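Local structure of OsmC-like protein (Jannaschia sp., 3CJE) at residues 92-98 / 115-121. The protein is an OsmC-like protein that probably protects the bacterium against organic hydroperoxides by reducing them. Sequence-based numbering, arbitrary orientation.
Sequences LDVECRV and SFEIDII
Extended strands 93-98 and 115-121 form an antiparallel β-hairpin ladder in the OsmC-like fold; their axes approach to 4.7 Å, their directions making 169°. V94, C96, V98, F116, I118 and I120 share one buried face, D93, E95, R97, E117, D119 and I121 the partly exposed other. D93 and I121 open the register as a hydrogen-bonded pair (D93 N-I121 O 3.1 Å, I121 N-D93 O 2.8 Å). V94, facing helix 62-81, sets CG1 3.6 Å from I118 CG2. E95 pairs likewise with D119 (E95 N-D119 O 2.9 Å, D119 N-E95 O 2.8 Å); one water links E95 OE1 and D119 OD2. D119 OD1 and E117 OE2 salt-bridge R157 and R155 of the second subunit, whose strand extends the sheet in parallel. C96-I118 is a non-hydrogen-bonded pair, CA-CA 4.5 Å. R97 pairs with E117 (R97 N-E117 O 2.9 Å, E117 N-R97 O 3.0 Å); trans chi1-chi3 carry R97 NH1 3.3 Å from E117 OE1, a salt bridge whose hydrogen bond is weak. V98 CG1 makes a CH-pi contact over the F116 ring face, 3.8 Å from its centroid, 20° off the normal.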
loop_
_atom_site.group_PDB
_atom_site.type_symbol
_atom_site.label_atom_id
_atom_site.label_comp_id
_atom_site.label_asym_id
_atom_site.label_seq_id
_atom_site.Cartn_x
_atom_site.Cartn_y
_atom_site.Cartn_z
ATOM N N LEU A 92 -18.325 -0.104 12.537
ATOM C CA LEU A 92 -17.797 -0.616 11.290
ATOM C C LEU A 92 -16.607 -1.550 11.528
ATOM O O LEU A 92 -15.679 -1.213 12.292
ATOM C CB LEU A 92 -17.359 0.550 10.412
ATOM C CG LEU A 92 -16.699 0.195 9.089
ATOM C CD1 LEU A 92 -17.634 -0.577 8.077
ATOM C CD2 LEU A 92 -16.107 1.514 8.468
ATOM N N ASP A 93 -16.643 -2.702 10.870
ATOM C CA ASP A 93 -15.528 -3.645 10.869
ATOM C C ASP A 93 -15.291 -4.093 9.436
ATOM O O ASP A 93 -16.237 -4.445 8.718
ATOM C CB ASP A 93 -15.823 -4.861 11.715
ATOM C CG ASP A 93 -14.600 -5.724 11.927
ATOM O OD1 ASP A 93 -14.109 -6.346 10.956
ATOM O OD2 ASP A 93 -14.125 -5.752 13.088
ATOM N N VAL A 94 -14.025 -4.043 9.021
ATOM C CA VAL A 94 -13.604 -4.474 7.702
ATOM C C VAL A 94 -12.479 -5.459 7.835
ATOM O O VAL A 94 -11.493 -5.164 8.522
ATOM C CB VAL A 94 -13.183 -3.294 6.804
ATOM C CG1 VAL A 94 -12.580 -3.785 5.441
ATOM C CG2 VAL A 94 -14.389 -2.350 6.603
ATOM N N GLU A 95 -12.628 -6.612 7.190
ATOM C CA GLU A 95 -11.628 -7.693 7.247
ATOM C C GLU A 95 -11.046 -7.831 5.847
ATOM O O GLU A 95 -11.782 -7.954 4.876
ATOM C CB GLU A 95 -12.286 -9.012 7.666
ATOM C CG GLU A 95 -13.021 -8.969 9.032
ATOM C CD GLU A 95 -13.842 -10.261 9.435
ATOM O OE1 GLU A 95 -14.908 -10.589 8.830
ATOM O OE2 GLU A 95 -13.423 -10.919 10.422
ATOM N N CYS A 96 -9.727 -7.805 5.730
ATOM C CA CYS A 96 -9.051 -7.864 4.434
ATOM C C CYS A 96 -8.003 -8.982 4.475
ATOM O O CYS A 96 -7.263 -9.113 5.473
ATOM C CB CYS A 96 -8.382 -6.536 4.142
ATOM S SG CYS A 96 -7.391 -6.510 2.645
ATOM N N ARG A 97 -7.954 -9.784 3.409
ATOM C CA ARG A 97 -6.971 -10.844 3.267
ATOM C C ARG A 97 -6.330 -10.709 1.912
ATOM O O ARG A 97 -7.028 -10.597 0.880
ATOM C CB ARG A 97 -7.609 -12.232 3.401
ATOM C CG ARG A 97 -6.613 -13.354 3.273
ATOM C CD ARG A 97 -7.318 -14.667 3.602
ATOM N NE ARG A 97 -6.450 -15.813 3.506
ATOM C CZ ARG A 97 -6.337 -16.586 2.436
ATOM N NH1 ARG A 97 -7.030 -16.345 1.315
ATOM N NH2 ARG A 97 -5.505 -17.619 2.490
ATOM N N VAL A 98 -5.008 -10.648 1.891
ATOM C CA VAL A 98 -4.260 -10.545 0.654
ATOM C C VAL A 98 -3.241 -11.697 0.593
ATOM O O VAL A 98 -2.544 -11.968 1.567
ATOM C CB VAL A 98 -3.554 -9.181 0.491
ATOM C CG1 VAL A 98 -2.869 -9.079 -0.895
ATOM C CG2 VAL A 98 -4.570 -8.015 0.672
ATOM N N SER A 115 -4.513 -13.086 -4.636
ATOM C CA SER A 115 -5.922 -12.810 -4.294
ATOM C C SER A 115 -6.072 -11.651 -3.336
ATOM O O SER A 115 -5.212 -11.409 -2.499
ATOM C CB SER A 115 -6.632 -14.035 -3.731
ATOM O OG SER A 115 -6.150 -14.430 -2.508
ATOM N N PHE A 116 -7.190 -10.961 -3.487
ATOM C CA PHE A 116 -7.606 -9.888 -2.606
ATOM C C PHE A 116 -9.065 -10.084 -2.187
ATOM O O PHE A 116 -9.914 -10.246 -3.046
ATOM C CB PHE A 116 -7.568 -8.543 -3.322
ATOM C CG PHE A 116 -6.182 -7.976 -3.522
ATOM C CD1 PHE A 116 -5.378 -8.393 -4.565
ATOM C CD2 PHE A 116 -5.718 -6.990 -2.638
ATOM C CE1 PHE A 116 -4.093 -7.854 -4.732
ATOM C CE2 PHE A 116 -4.461 -6.448 -2.829
ATOM C CZ PHE A 116 -3.656 -6.901 -3.833
ATOM N N GLU A 117 -9.342 -10.024 -0.882
ATOM C CA GLU A 117 -10.694 -10.222 -0.355
ATOM C C GLU A 117 -10.944 -9.174 0.694
ATOM O O GLU A 117 -10.071 -8.953 1.570
ATOM C CB GLU A 117 -10.825 -11.640 0.237
ATOM C CG GLU A 117 -10.640 -12.747 -0.787
ATOM C CD GLU A 117 -10.491 -14.183 -0.199
ATOM O OE1 GLU A 117 -9.673 -14.421 0.760
ATOM O OE2 GLU A 117 -11.142 -15.086 -0.788
ATOM N N ILE A 118 -12.089 -8.506 0.615
ATOM C CA ILE A 118 -12.497 -7.477 1.597
ATOM C C ILE A 118 -13.944 -7.782 2.029
ATOM O O ILE A 118 -14.837 -7.780 1.203
ATOM C CB ILE A 118 -12.395 -6.040 1.041
ATOM C CG1 ILE A 118 -10.934 -5.769 0.671
ATOM C CG2 ILE A 118 -12.907 -5.035 2.070
ATOM C CD1 ILE A 118 -10.656 -4.383 0.116
ATOM N N ASP A 119 -14.113 -8.111 3.307
ATOM C CA ASP A 119 -15.438 -8.413 3.903
ATOM C C ASP A 119 -15.819 -7.259 4.818
ATOM O O ASP A 119 -15.050 -6.856 5.691
ATOM C CB ASP A 119 -15.382 -9.679 4.717
ATOM C CG ASP A 119 -15.257 -10.935 3.852
ATOM O OD1 ASP A 119 -15.472 -10.887 2.636
ATOM O OD2 ASP A 119 -15.006 -12.010 4.448
ATOM N N ILE A 120 -17.032 -6.762 4.645
ATOM C CA ILE A 120 -17.446 -5.533 5.273
ATOM C C ILE A 120 -18.652 -5.806 6.176
ATOM O O ILE A 120 -19.629 -6.441 5.747
ATOM C CB ILE A 120 -17.795 -4.527 4.188
ATOM C CG1 ILE A 120 -16.548 -4.136 3.365
ATOM C CG2 ILE A 120 -18.449 -3.283 4.835
ATOM C CD1 ILE A 120 -16.812 -3.547 2.016
ATOM N N ILE A 121 -18.571 -5.324 7.418
ATOM C CA ILE A 121 -19.648 -5.437 8.411
ATOM C C ILE A 121 -20.088 -4.043 8.835
ATOM O O ILE A 121 -19.329 -3.289 9.492
ATOM C CB ILE A 121 -19.217 -6.244 9.658
ATOM C CG1 ILE A 121 -18.665 -7.598 9.215
ATOM C CG2 ILE A 121 -20.415 -6.359 10.616
ATOM C CD1 ILE A 121 -18.041 -8.417 10.379
HETATM O O HOH W 1 -14.586 -12.463 7.090
HETATM O O HOH W 2 -7.345 -13.138 -0.439
#